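Local coordinates for mitochondrial import inner membrane translocase subunit TIM21 (Saccharomyces cerevisiae, PDB 2CIU), which keeps the outer-membrane TOM complex and the inner-membrane TIM23 translocase in close contact during mitochondrial protein import, this chain being its intermembrane-space domain, at residues N12-M17 with M74-E79; S16-N21 with M105-P110; Q29-I34 with E79-I84. One frame throughout, in Å; residues are numbered along the deposited sequence.

Contact 1: N12-M17 with M74-E79; sequences NRAVSM and MRFHVE
Ala-14 and Val-15 seat helix 6-20 on the ring of Phe-76, the main bump on this part of strand 70-79, in the helix-on-curved-sheet core of the Tim21 domain, which belongs to the NTF2 clan. The helix runs over the strand at 38° with the two axes 9.9 Å apart, a separation bridged mainly by apolar side chains. Phe-76 projects toward the helix, its CG set between its own backbone N and carbonyl carbon (chi1 62°), and the far end of the ring enters the shallow hollow between Ala-14 and Val-15. Ala-14 CB meets the ring edge, near the ring plane, and lies equally close to CE2 and CZ of Phe-76, 3.8 Å from each. The backbone follows: Val-15 N comes within 3.7 Å of Phe-76 CZ, approaching the ring obliquely. On the other flank of that ring end, Val-15 CB rests 3.9 Å from Phe-76 CE1. Phe-11, one helical turn before Ala-14, adds an edge-to-face ring contact to Phe-76, while Val-87 on the adjoining strand 84-92 also touches it. Were Phe-76 replaced by an alanine, the hollow between Ala-14 and Val-15 would probably lose its filling, and Phe-11 its aromatic partner. Farther along the strand a smaller bump, Val-78, rises toward the same helix face. The branch of Val-15 that lies anti to its backbone N rests over the notch formed by the two strand side chains, with CG2 at 3.9 Å from both Phe-76 CE1 and Val-78 CG2.

Contact 2: S16-N21 with M105-P110; sequences SMVEKN and MYVDVP
The layer in which helix 6-20 covers the concave antiparallel sheet continues here, where Met-17 and Val-18 settle on Met-105 and Val-107 of strand 101-108. Helix and strand cross at 53°, their axes 10.6 Å apart, and no hydrogen bond links them; the contact is purely apolar. Met-105 spans most of the gap. Its CG lies anti to the backbone N (chi1 -176°) and the chain stays extended beyond it, so that the thioether is carried straight up to the helix. There the terminal methyl CE packs 3.8 Å from Val-18 CG2, while the sulfur faces the second methionine: Met-105 SD lies 4.0 Å from Met-17 CE and 4.1 Å from Met-17 SD. Met-17 reaches this point by a bend at its last torsion (chi3 57°), which lays its sulfur and methyl alongside the Met-105 sulfur. Val-18 CG2 serves both strand residues, for it also makes a looser contact with Val-107 CG2 at 4.4 Å. Around these four side chains the layer is closed by other parts of the fold. Val-87 and Leu-89 of strand 84-92 touch Met-105, Leu-117 and Ile-118 approach Val-18 and Met-17 respectively, and Ile-24 of helix 22-27, a helix N-capped by Asn-21, touches both Val-18 and Val-107.

Contact 3: Q29-I34 with E79-I84; sequences QCDDGI and ESKKKI
Gln-29 and Lys-82 lead a surface contact between two loops: the Schellman motif in which Gln-29 follows helix 22-27 with positive phi, and the turn that joins the antiparallel strands 70-79 and 84-92. Direct hydrogen bonds between the segments are absent, and water supplies the polar link. One water donates to Gln-29 OE1 and accepts from Lys-82 NZ, each at 2.6 Å, joining two groups whose own atoms stand 3.7 Å apart. Van der Waals contact supports this bridge. The Lys-82 chain crosses that of Gln-29 at about a right angle, its bend at chi3 (76°) carrying CE to within 3.6 Å of Gln-29 OE1. On the amide side, Gln-29 NE2 lies 4.2 Å from Lys-83 CD, while the ammonium of Lys-83 turns elsewhere, to the carbonyl oxygen of Pro-110. Charge contributes more loosely: Asp-31 OD2 and Lys-81 NZ, 4.2 Å apart and too far for a salt bridge, probably attract each other weakly. The carboxylate of Glu-38 accepts from the backbone N of both Asp-31 and Lys-81, a firmer tie between the loops. Within the turn, the backbone closes through Ser-80 N to Lys-83 O, 2.8 Å, and the serine hydroxyl also bonds to the carbonyl oxygen of Leu-28. That same Ser-80 OG accepts from Lys-82 N at 3.2 Å (an ST turn) and from Lys-83 N at 2.9 Å (an ST motif).

How the contacts relate
Contacts 1 and 2 are neighbouring parts of one buried layer, centres 7 Å apart, sharing Ser-16 and Met-17 of helix 6-20 and reaching different strands of the same antiparallel sheet; Val-18 also packs against Val-78, joining them. Contact 3 lies at the surface, about 17 Å from the centre of the chain, 16 Å from contact 1 and 13 Å from contact 2, centre to centre. It shares Glu-79 with contact 1, where strand 70-79 runs into its turn. Along the chain contact 3 is nested within the loop closed by contact 2 and alternates with contact 1. Together they join the helix, the sheet and two peripheral loops within the intermembrane-space domain.

Contact 1: N12-M17 with M74-E79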
ATOM      1  N   ASN A  12       5.787   7.427   0.920  1.00 15.78           N
ATOM      2  CA  ASN A  12       5.848   7.858   2.319  1.00 15.24           C
ATOM      3  C   ASN A  12       4.457   8.057   2.905  1.00 16.25           C
ATOM      4  O   ASN A  12       4.163   7.661   4.033  1.00 16.43           O
ATOM      5  CB  ASN A  12       6.640   9.165   2.446  1.00 15.65           C
ATOM      6  CG  ASN A  12       8.137   8.969   2.255  1.00 17.41           C
ATOM      7  OD1 ASN A  12       8.646   7.842   2.289  1.00 18.47           O
ATOM      8  ND2 ASN A  12       8.852  10.074   2.063  1.00 20.64           N
ATOM      9  N   ARG A  13       3.590   8.673   2.120  1.00 15.88           N
ATOM     10  CA  ARG A  13       2.237   8.935   2.539  1.00 14.06           C
ATOM     11  C   ARG A  13       1.459   7.631   2.744  1.00 12.47           C
ATOM     12  O   ARG A  13       0.764   7.443   3.747  1.00 15.03           O
ATOM     13  CB  ARG A  13       1.582   9.802   1.467  1.00 17.09           C
ATOM     14  CG  ARG A  13       0.140  10.120   1.664  1.00 19.42           C
ATOM     15  CD  ARG A  13      -0.249  10.995   0.495  1.00 17.75           C
ATOM     16  NE  ARG A  13      -1.679  11.204   0.399  1.00 22.54           N
ATOM     17  CZ  ARG A  13      -2.267  11.673  -0.692  1.00 15.67           C
ATOM     18  NH1 ARG A  13      -1.531  11.971  -1.760  1.00 17.02           N
ATOM     19  NH2 ARG A  13      -3.579  11.834  -0.716  1.00 20.11           N
ATOM     20  N   ALA A  14       1.595   6.720   1.785  1.00 12.86           N
ATOM     21  CA  ALA A  14       0.895   5.452   1.843  1.00 14.43           C
ATOM     22  C   ALA A  14       1.370   4.522   2.954  1.00 14.70           C
ATOM     23  O   ALA A  14       0.561   3.968   3.687  1.00 12.92           O
ATOM     24  CB  ALA A  14       1.001   4.751   0.487  1.00 12.26           C
ATOM     25  N   VAL A  15       2.681   4.360   3.086  1.00 16.38           N
ATOM     26  CA  VAL A  15       3.198   3.464   4.106  1.00 15.54           C
ATOM     27  C   VAL A  15       2.883   4.012   5.496  1.00 14.97           C
ATOM     28  O   VAL A  15       2.671   3.249   6.441  1.00 14.43           O
ATOM     29  CB  VAL A  15       4.723   3.226   3.923  1.00 15.58           C
ATOM     30  CG1 VAL A  15       5.516   4.472   4.322  1.00 15.69           C
ATOM     31  CG2 VAL A  15       5.151   2.014   4.723  1.00 18.94           C
ATOM     32  N   SER A  16       2.822   5.333   5.617  1.00 17.11           N
ATOM     33  CA  SER A  16       2.502   5.923   6.909  1.00 17.48           C
ATOM     34  C   SER A  16       1.072   5.592   7.310  1.00 16.89           C
ATOM     35  O   SER A  16       0.794   5.320   8.478  1.00 19.78           O
ATOM     36  CB  SER A  16       2.725   7.432   6.873  1.00 20.96           C
ATOM     37  OG  SER A  16       4.106   7.705   6.720  1.00 30.52           O
ATOM     38  N   MET A  17       0.157   5.596   6.342  1.00 14.09           N
ATOM     39  CA  MET A  17      -1.235   5.260   6.617  1.00 16.41           C
ATOM     40  C   MET A  17      -1.370   3.811   7.071  1.00 16.83           C
ATOM     41  O   MET A  17      -2.125   3.495   7.986  1.00 18.09           O
ATOM     42  CB  MET A  17      -2.084   5.425   5.364  1.00 23.87           C
ATOM     43  CG  MET A  17      -2.238   6.826   4.862  1.00 28.47           C
ATOM     44  SD  MET A  17      -3.125   6.739   3.294  1.00 35.22           S
ATOM     45  CE  MET A  17      -4.565   5.896   3.817  1.00 17.11           C
ATOM     46  N   MET A  74       0.974   1.663  -7.495  1.00 12.30           N
ATOM     47  CA  MET A  74       2.181   1.366  -6.747  1.00 11.61           C
ATOM     48  C   MET A  74       1.953   0.202  -5.806  1.00 12.88           C
ATOM     49  O   MET A  74       0.915   0.123  -5.139  1.00 13.49           O
ATOM     50  CB  MET A  74       2.613   2.589  -5.935  1.00 12.20           C
ATOM     51  CG  MET A  74       3.837   2.327  -5.053  1.00 14.39           C
ATOM     52  SD  MET A  74       4.316   3.787  -4.065  1.00 14.68           S
ATOM     53  CE  MET A  74       5.272   4.664  -5.256  1.00 13.07           C
ATOM     54  N   ARG A  75       2.916  -0.711  -5.770  1.00 12.60           N
ATOM     55  CA  ARG A  75       2.835  -1.837  -4.862  1.00 11.72           C
ATOM     56  C   ARG A  75       4.089  -1.857  -4.009  1.00 10.79           C
ATOM     57  O   ARG A  75       5.182  -1.587  -4.493  1.00 14.07           O
ATOM     58  CB  ARG A  75       2.692  -3.154  -5.629  1.00 15.92           C
ATOM     59  CG  ARG A  75       1.309  -3.257  -6.215  1.00 15.71           C
ATOM     60  CD  ARG A  75       1.004  -4.580  -6.842  1.00 22.45           C
ATOM     61  NE  ARG A  75      -0.409  -4.579  -7.200  1.00 23.69           N
ATOM     62  CZ  ARG A  75      -1.030  -5.561  -7.840  1.00 26.32           C
ATOM     63  NH1 ARG A  75      -0.367  -6.649  -8.208  1.00 30.08           N
ATOM     64  NH2 ARG A  75      -2.323  -5.444  -8.106  1.00 23.94           N
ATOM     65  N   PHE A  76       3.916  -2.145  -2.724  1.00 11.43           N
ATOM     66  CA  PHE A  76       5.063  -2.239  -1.829  1.00 11.50           C
ATOM     67  C   PHE A  76       4.696  -3.158  -0.676  1.00 10.84           C
ATOM     68  O   PHE A  76       3.560  -3.609  -0.572  1.00 12.13           O
ATOM     69  CB  PHE A  76       5.508  -0.845  -1.330  1.00 11.08           C
ATOM     70  CG  PHE A  76       4.480  -0.114  -0.519  1.00 11.31           C
ATOM     71  CD1 PHE A  76       4.379  -0.313   0.861  1.00 11.42           C
ATOM     72  CD2 PHE A  76       3.622   0.795  -1.128  1.00 13.75           C
ATOM     73  CE1 PHE A  76       3.438   0.391   1.612  1.00 14.34           C
ATOM     74  CE2 PHE A  76       2.681   1.499  -0.384  1.00 13.90           C
ATOM     75  CZ  PHE A  76       2.588   1.301   0.990  1.00 14.88           C
ATOM     76  N   HIS A  77       5.659  -3.464   0.182  1.00 10.66           N
ATOM     77  CA  HIS A  77       5.379  -4.349   1.288  1.00 11.67           C
ATOM     78  C   HIS A  77       5.669  -3.698   2.614  1.00 11.40           C
ATOM     79  O   HIS A  77       6.458  -2.764   2.685  1.00 11.85           O
ATOM     80  CB  HIS A  77       6.245  -5.609   1.219  1.00 13.41           C
ATOM     81  CG  HIS A  77       5.934  -6.504   0.059  1.00 13.62           C
ATOM     82  ND1 HIS A  77       6.542  -6.377  -1.171  1.00 19.81           N
ATOM     83  CD2 HIS A  77       5.086  -7.554  -0.047  1.00 11.28           C
ATOM     84  CE1 HIS A  77       6.084  -7.315  -1.984  1.00 13.19           C
ATOM     85  NE2 HIS A  77       5.202  -8.043  -1.324  1.00 20.69           N
ATOM     86  N   VAL A  78       5.016  -4.220   3.647  1.00 12.22           N
ATOM     87  CA  VAL A  78       5.229  -3.785   5.024  1.00 11.66           C
ATOM     88  C   VAL A  78       5.422  -5.104   5.757  1.00 13.98           C
ATOM     89  O   VAL A  78       4.596  -6.018   5.661  1.00 15.30           O
ATOM     90  CB  VAL A  78       4.030  -3.002   5.596  1.00 12.24           C
ATOM     91  CG1 VAL A  78       4.269  -2.703   7.083  1.00 15.87           C
ATOM     92  CG2 VAL A  78       3.859  -1.685   4.831  1.00 13.65           C
ATOM     93  N   GLU A  79       6.531  -5.209   6.479  1.00 12.78           N
ATOM     94  CA  GLU A  79       6.879  -6.442   7.163  1.00 11.96           C
ATOM     95  C   GLU A  79       7.043  -6.326   8.670  1.00 13.04           C
ATOM     96  O   GLU A  79       7.700  -5.405   9.152  1.00 14.11           O
ATOM     97  CB  GLU A  79       8.188  -6.985   6.579  1.00 11.98           C
ATOM     98  CG  GLU A  79       8.701  -8.237   7.293  1.00 14.11           C
ATOM     99  CD  GLU A  79      10.037  -8.736   6.779  1.00 16.94           C
ATOM    100  OE1 GLU A  79      10.567  -9.697   7.374  1.00 21.95           O
ATOM    101  OE2 GLU A  79      10.570  -8.191   5.791  1.00 17.14           O
TER

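Contact 2: S16-N21 with M105-P110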
ATOM      1  N   SER A  16       2.822   5.333   5.617  1.00 17.11           N
ATOM      2  CA  SER A  16       2.502   5.923   6.909  1.00 17.48           C
ATOM      3  C   SER A  16       1.072   5.592   7.310  1.00 16.89           C
ATOM      4  O   SER A  16       0.794   5.320   8.478  1.00 19.78           O
ATOM      5  CB  SER A  16       2.725   7.432   6.873  1.00 20.96           C
ATOM      6  OG  SER A  16       4.106   7.705   6.720  1.00 30.52           O
ATOM      7  N   MET A  17       0.157   5.596   6.342  1.00 14.09           N
ATOM      8  CA  MET A  17      -1.235   5.260   6.617  1.00 16.41           C
ATOM      9  C   MET A  17      -1.370   3.811   7.071  1.00 16.83           C
ATOM     10  O   MET A  17      -2.125   3.495   7.986  1.00 18.09           O
ATOM     11  CB  MET A  17      -2.084   5.425   5.364  1.00 23.87           C
ATOM     12  CG  MET A  17      -2.238   6.826   4.862  1.00 28.47           C
ATOM     13  SD  MET A  17      -3.125   6.739   3.294  1.00 35.22           S
ATOM     14  CE  MET A  17      -4.565   5.896   3.817  1.00 17.11           C
ATOM     15  N   VAL A  18      -0.653   2.924   6.396  1.00 16.40           N
ATOM     16  CA  VAL A  18      -0.694   1.510   6.712  1.00 16.50           C
ATOM     17  C   VAL A  18      -0.171   1.226   8.112  1.00 15.67           C
ATOM     18  O   VAL A  18      -0.788   0.501   8.889  1.00 17.67           O
ATOM     19  CB  VAL A  18       0.147   0.718   5.693  1.00 15.24           C
ATOM     20  CG1 VAL A  18       0.170  -0.764   6.058  1.00 17.31           C
ATOM     21  CG2 VAL A  18      -0.410   0.943   4.295  1.00 15.55           C
ATOM     22  N   GLU A  19       0.979   1.814   8.411  1.00 17.28           N
ATOM     23  CA  GLU A  19       1.647   1.627   9.692  1.00 23.90           C
ATOM     24  C   GLU A  19       0.834   2.107  10.885  1.00 23.61           C
ATOM     25  O   GLU A  19       0.905   1.521  11.966  1.00 20.85           O
ATOM     26  CB  GLU A  19       2.993   2.349   9.663  1.00 23.27           C
ATOM     27  CG  GLU A  19       3.770   2.299  10.958  1.00 32.38           C
ATOM     28  CD  GLU A  19       5.017   3.135  10.882  1.00 24.43           C
ATOM     29  OE1 GLU A  19       4.897   4.349  10.610  1.00 29.76           O
ATOM     30  OE2 GLU A  19       6.116   2.581  11.089  1.00 39.53           O
ATOM     31  N   LYS A  20       0.060   3.169  10.692  1.00 24.31           N
ATOM     32  CA  LYS A  20      -0.741   3.722  11.782  1.00 24.90           C
ATOM     33  C   LYS A  20      -2.116   3.083  11.919  1.00 23.38           C
ATOM     34  O   LYS A  20      -2.853   3.376  12.859  1.00 27.38           O
ATOM     35  CB  LYS A  20      -0.901   5.236  11.603  1.00 24.52           C
ATOM     36  N   ASN A  21      -2.468   2.194  10.995  1.00 17.97           N
ATOM     37  CA  ASN A  21      -3.777   1.563  11.048  1.00 18.90           C
ATOM     38  C   ASN A  21      -3.816   0.396  12.027  1.00 22.08           C
ATOM     39  O   ASN A  21      -3.160  -0.624  11.814  1.00 19.00           O
ATOM     40  CB  ASN A  21      -4.185   1.086   9.651  1.00 19.81           C
ATOM     41  CG  ASN A  21      -5.578   0.517   9.624  1.00 22.34           C
ATOM     42  OD1 ASN A  21      -5.823  -0.584  10.111  1.00 23.19           O
ATOM     43  ND2 ASN A  21      -6.514   1.277   9.061  1.00 32.50           N
ATOM     44  N   MET A 105      -6.892   1.635  -2.229  1.00 11.20           N
ATOM     45  CA  MET A 105      -5.733   1.191  -1.474  1.00 12.00           C
ATOM     46  C   MET A 105      -6.116   0.010  -0.601  1.00 15.21           C
ATOM     47  O   MET A 105      -7.060   0.082   0.186  1.00 15.34           O
ATOM     48  CB  MET A 105      -5.173   2.333  -0.626  1.00 13.27           C
ATOM     49  CG  MET A 105      -3.907   1.931   0.111  1.00 13.35           C
ATOM     50  SD  MET A 105      -3.272   3.289   1.136  1.00 22.08           S
ATOM     51  CE  MET A 105      -1.603   2.789   1.251  1.00 23.40           C
ATOM     52  N   TYR A 106      -5.419  -1.110  -0.773  1.00 12.20           N
ATOM     53  CA  TYR A 106      -5.729  -2.268   0.036  1.00 12.69           C
ATOM     54  C   TYR A 106      -4.461  -2.985   0.451  1.00 14.01           C
ATOM     55  O   TYR A 106      -3.373  -2.747  -0.089  1.00 13.27           O
ATOM     56  CB  TYR A 106      -6.709  -3.212  -0.690  1.00 12.71           C
ATOM     57  CG  TYR A 106      -6.186  -3.872  -1.954  1.00 13.71           C
ATOM     58  CD1 TYR A 106      -5.327  -4.973  -1.895  1.00 14.55           C
ATOM     59  CD2 TYR A 106      -6.559  -3.389  -3.208  1.00 15.57           C
ATOM     60  CE1 TYR A 106      -4.849  -5.580  -3.062  1.00 13.35           C
ATOM     61  CE2 TYR A 106      -6.090  -3.984  -4.375  1.00 11.75           C
ATOM     62  CZ  TYR A 106      -5.239  -5.070  -4.301  1.00 15.06           C
ATOM     63  OH  TYR A 106      -4.750  -5.626  -5.461  1.00 20.25           O
ATOM     64  N   VAL A 107      -4.613  -3.849   1.442  1.00 12.15           N
ATOM     65  CA  VAL A 107      -3.495  -4.587   1.988  1.00 12.58           C
ATOM     66  C   VAL A 107      -3.820  -6.049   2.057  1.00 14.79           C
ATOM     67  O   VAL A 107      -4.859  -6.429   2.595  1.00 13.57           O
ATOM     68  CB  VAL A 107      -3.170  -4.100   3.416  1.00 12.18           C
ATOM     69  CG1 VAL A 107      -1.974  -4.862   3.955  1.00 15.98           C
ATOM     70  CG2 VAL A 107      -2.925  -2.608   3.402  1.00 12.37           C
ATOM     71  N   ASP A 108      -2.929  -6.863   1.504  1.00  9.75           N
ATOM     72  CA  ASP A 108      -3.098  -8.307   1.509  1.00 12.33           C
ATOM     73  C   ASP A 108      -2.084  -8.965   2.437  1.00 13.10           C
ATOM     74  O   ASP A 108      -0.884  -8.896   2.179  1.00 12.33           O
ATOM     75  CB  ASP A 108      -2.879  -8.897   0.108  1.00 10.59           C
ATOM     76  CG  ASP A 108      -4.050  -8.656  -0.837  1.00 12.95           C
ATOM     77  OD1 ASP A 108      -5.183  -8.432  -0.368  1.00 14.58           O
ATOM     78  OD2 ASP A 108      -3.822  -8.723  -2.068  1.00 16.83           O
ATOM     79  N   VAL A 109      -2.570  -9.603   3.500  1.00 13.08           N
ATOM     80  CA  VAL A 109      -1.714 -10.331   4.435  1.00 14.42           C
ATOM     81  C   VAL A 109      -2.117 -11.795   4.271  1.00 15.38           C
ATOM     82  O   VAL A 109      -3.302 -12.125   4.314  1.00 17.20           O
ATOM     83  CB  VAL A 109      -1.961  -9.904   5.886  1.00 15.12           C
ATOM     84  CG1 VAL A 109      -1.075 -10.732   6.816  1.00 14.90           C
ATOM     85  CG2 VAL A 109      -1.683  -8.410   6.048  1.00 14.37           C
ATOM     86  N   PRO A 110      -1.146 -12.695   4.071  1.00 14.96           N
ATOM     87  CA  PRO A 110      -1.527 -14.100   3.900  1.00 19.66           C
ATOM     88  C   PRO A 110      -2.424 -14.656   4.999  1.00 22.23           C
ATOM     89  O   PRO A 110      -2.156 -14.476   6.192  1.00 21.22           O
ATOM     90  CB  PRO A 110      -0.180 -14.815   3.823  1.00 20.64           C
ATOM     91  CG  PRO A 110       0.690 -13.800   3.177  1.00 17.62           C
ATOM     92  CD  PRO A 110       0.308 -12.522   3.899  1.00 18.43           C
TER

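Contact 3: Q29-I34 with E79-I84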
ATOM      1  N   GLN A  29       0.198  -8.954  13.064  1.00 15.68           N
ATOM      2  CA  GLN A  29       0.552  -9.536  14.351  1.00 18.16           C
ATOM      3  C   GLN A  29       1.743  -8.802  14.957  1.00 15.69           C
ATOM      4  O   GLN A  29       2.706  -9.422  15.421  1.00 16.13           O
ATOM      5  CB  GLN A  29       0.858 -11.026  14.184  1.00 18.94           C
ATOM      6  CG  GLN A  29      -0.370 -11.835  13.772  1.00 19.20           C
ATOM      7  CD  GLN A  29      -0.074 -13.303  13.575  1.00 22.82           C
ATOM      8  OE1 GLN A  29       0.713 -13.895  14.317  1.00 27.98           O
ATOM      9  NE2 GLN A  29      -0.720 -13.912  12.579  1.00 24.15           N
ATOM     10  N   CYS A  30       1.661  -7.476  14.946  1.00 15.69           N
ATOM     11  CA  CYS A  30       2.718  -6.635  15.507  1.00 14.19           C
ATOM     12  C   CYS A  30       2.895  -6.889  16.993  1.00 17.19           C
ATOM     13  O   CYS A  30       1.928  -7.129  17.706  1.00 20.41           O
ATOM     14  CB  CYS A  30       2.390  -5.158  15.325  1.00 16.27           C
ATOM     15  SG  CYS A  30       2.474  -4.588  13.613  1.00 17.22           S
ATOM     16  N   ASP A  31       4.148  -6.828  17.430  1.00 16.88           N
ATOM     17  CA  ASP A  31       4.506  -7.003  18.831  1.00 20.05           C
ATOM     18  C   ASP A  31       4.330  -5.602  19.425  1.00 18.27           C
ATOM     19  O   ASP A  31       5.300  -4.875  19.608  1.00 19.75           O
ATOM     20  CB  ASP A  31       5.972  -7.443  18.923  1.00 19.57           C
ATOM     21  CG  ASP A  31       6.402  -7.775  20.337  1.00 27.30           C
ATOM     22  OD1 ASP A  31       5.584  -7.625  21.266  1.00 32.08           O
ATOM     23  OD2 ASP A  31       7.567  -8.187  20.512  1.00 28.97           O
ATOM     24  N   ASP A  32       3.086  -5.220  19.696  1.00 16.68           N
ATOM     25  CA  ASP A  32       2.798  -3.899  20.254  1.00 19.91           C
ATOM     26  C   ASP A  32       2.429  -4.052  21.719  1.00 20.97           C
ATOM     27  O   ASP A  32       1.475  -4.738  22.061  1.00 25.42           O
ATOM     28  CB  ASP A  32       1.631  -3.224  19.524  1.00 19.29           C
ATOM     29  CG  ASP A  32       1.940  -2.920  18.070  1.00 19.51           C
ATOM     30  OD1 ASP A  32       3.127  -2.896  17.689  1.00 17.94           O
ATOM     31  OD2 ASP A  32       0.975  -2.687  17.309  1.00 20.33           O
ATOM     32  N   GLY A  33       3.187  -3.404  22.588  1.00 21.44           N
ATOM     33  CA  GLY A  33       2.888  -3.531  23.997  1.00 21.53           C
ATOM     34  C   GLY A  33       3.161  -2.272  24.779  1.00 18.05           C
ATOM     35  O   GLY A  33       3.415  -1.205  24.220  1.00 18.07           O
ATOM     36  N   ILE A  34       3.109  -2.423  26.094  1.00 18.66           N
ATOM     37  CA  ILE A  34       3.329  -1.320  27.004  1.00 17.25           C
ATOM     38  C   ILE A  34       4.729  -0.711  26.891  1.00 20.15           C
ATOM     39  O   ILE A  34       4.942   0.432  27.297  1.00 19.85           O
ATOM     40  CB  ILE A  34       3.053  -1.787  28.452  1.00 15.29           C
ATOM     41  CG1 ILE A  34       2.797  -0.573  29.342  1.00 18.30           C
ATOM     42  CG2 ILE A  34       4.211  -2.629  28.967  1.00 19.87           C
ATOM     43  CD1 ILE A  34       2.239  -0.945  30.695  1.00 19.92           C
ATOM     44  N   GLU A  79       6.531  -5.209   6.479  1.00 12.78           N
ATOM     45  CA  GLU A  79       6.879  -6.442   7.163  1.00 11.96           C
ATOM     46  C   GLU A  79       7.043  -6.326   8.670  1.00 13.04           C
ATOM     47  O   GLU A  79       7.700  -5.405   9.152  1.00 14.11           O
ATOM     48  CB  GLU A  79       8.188  -6.985   6.579  1.00 11.98           C
ATOM     49  CG  GLU A  79       8.701  -8.237   7.293  1.00 14.11           C
ATOM     50  CD  GLU A  79      10.037  -8.736   6.779  1.00 16.94           C
ATOM     51  OE1 GLU A  79      10.567  -9.697   7.374  1.00 21.95           O
ATOM     52  OE2 GLU A  79      10.570  -8.191   5.791  1.00 17.14           O
ATOM     53  N   SER A  80       6.436  -7.258   9.398  1.00 11.78           N
ATOM     54  CA  SER A  80       6.587  -7.316  10.856  1.00 12.23           C
ATOM     55  C   SER A  80       7.439  -8.556  11.087  1.00 12.99           C
ATOM     56  O   SER A  80       7.771  -9.269  10.143  1.00 15.73           O
ATOM     57  CB  SER A  80       5.241  -7.497  11.558  1.00 14.14           C
ATOM     58  OG  SER A  80       4.678  -8.767  11.261  1.00 15.91           O
ATOM     59  N   LYS A  81       7.800  -8.823  12.337  1.00 13.60           N
ATOM     60  CA  LYS A  81       8.601 -10.009  12.624  1.00 15.97           C
ATOM     61  C   LYS A  81       7.844 -11.307  12.299  1.00 17.72           C
ATOM     62  O   LYS A  81       8.447 -12.377  12.195  1.00 18.93           O
ATOM     63  CB  LYS A  81       9.007 -10.024  14.103  1.00 17.34           C
ATOM     64  CG  LYS A  81       9.947  -8.901  14.502  1.00 24.27           C
ATOM     65  CD  LYS A  81      10.086  -8.834  16.019  1.00 31.37           C
ATOM     66  CE  LYS A  81      10.843  -7.587  16.450  1.00 40.17           C
ATOM     67  NZ  LYS A  81      10.728  -7.366  17.919  1.00 39.32           N
ATOM     68  N   LYS A  82       6.527 -11.216  12.134  1.00 17.88           N
ATOM     69  CA  LYS A  82       5.738 -12.412  11.862  1.00 18.53           C
ATOM     70  C   LYS A  82       5.049 -12.492  10.503  1.00 16.06           C
ATOM     71  O   LYS A  82       4.741 -13.589  10.039  1.00 17.63           O
ATOM     72  CB  LYS A  82       4.677 -12.591  12.949  1.00 23.92           C
ATOM     73  CG  LYS A  82       5.240 -12.550  14.359  1.00 26.68           C
ATOM     74  CD  LYS A  82       4.231 -12.998  15.396  1.00 33.75           C
ATOM     75  CE  LYS A  82       4.076 -14.511  15.377  1.00 42.22           C
ATOM     76  NZ  LYS A  82       3.423 -15.022  16.616  1.00 46.00           N
ATOM     77  N   LYS A  83       4.816 -11.351   9.865  1.00 16.48           N
ATOM     78  CA  LYS A  83       4.097 -11.354   8.589  1.00 15.10           C
ATOM     79  C   LYS A  83       4.579 -10.315   7.587  1.00 13.68           C
ATOM     80  O   LYS A  83       5.209  -9.321   7.944  1.00 13.63           O
ATOM     81  CB  LYS A  83       2.613 -11.088   8.855  1.00 17.08           C
ATOM     82  CG  LYS A  83       1.944 -12.031   9.838  1.00 22.43           C
ATOM     83  CD  LYS A  83       1.765 -13.431   9.274  1.00 27.71           C
ATOM     84  CE  LYS A  83       0.705 -13.469   8.193  1.00 33.67           C
ATOM     85  NZ  LYS A  83       0.396 -14.873   7.789  1.00 41.40           N
ATOM     86  N   ILE A  84       4.272 -10.551   6.313  1.00 14.77           N
ATOM     87  CA  ILE A  84       4.609  -9.597   5.273  1.00 14.31           C
ATOM     88  C   ILE A  84       3.310  -9.268   4.543  1.00 15.88           C
ATOM     89  O   ILE A  84       2.586 -10.172   4.113  1.00 19.03           O
ATOM     90  CB  ILE A  84       5.622 -10.163   4.267  1.00 15.26           C
ATOM     91  CG1 ILE A  84       6.975 -10.360   4.953  1.00 16.70           C
ATOM     92  CG2 ILE A  84       5.771  -9.212   3.086  1.00 16.79           C
ATOM     93  CD1 ILE A  84       8.052 -10.928   4.044  1.00 22.04           C
TER
HETATM   94  O   HOH W   1       1.119 -13.908  16.899  1.00 38.42           O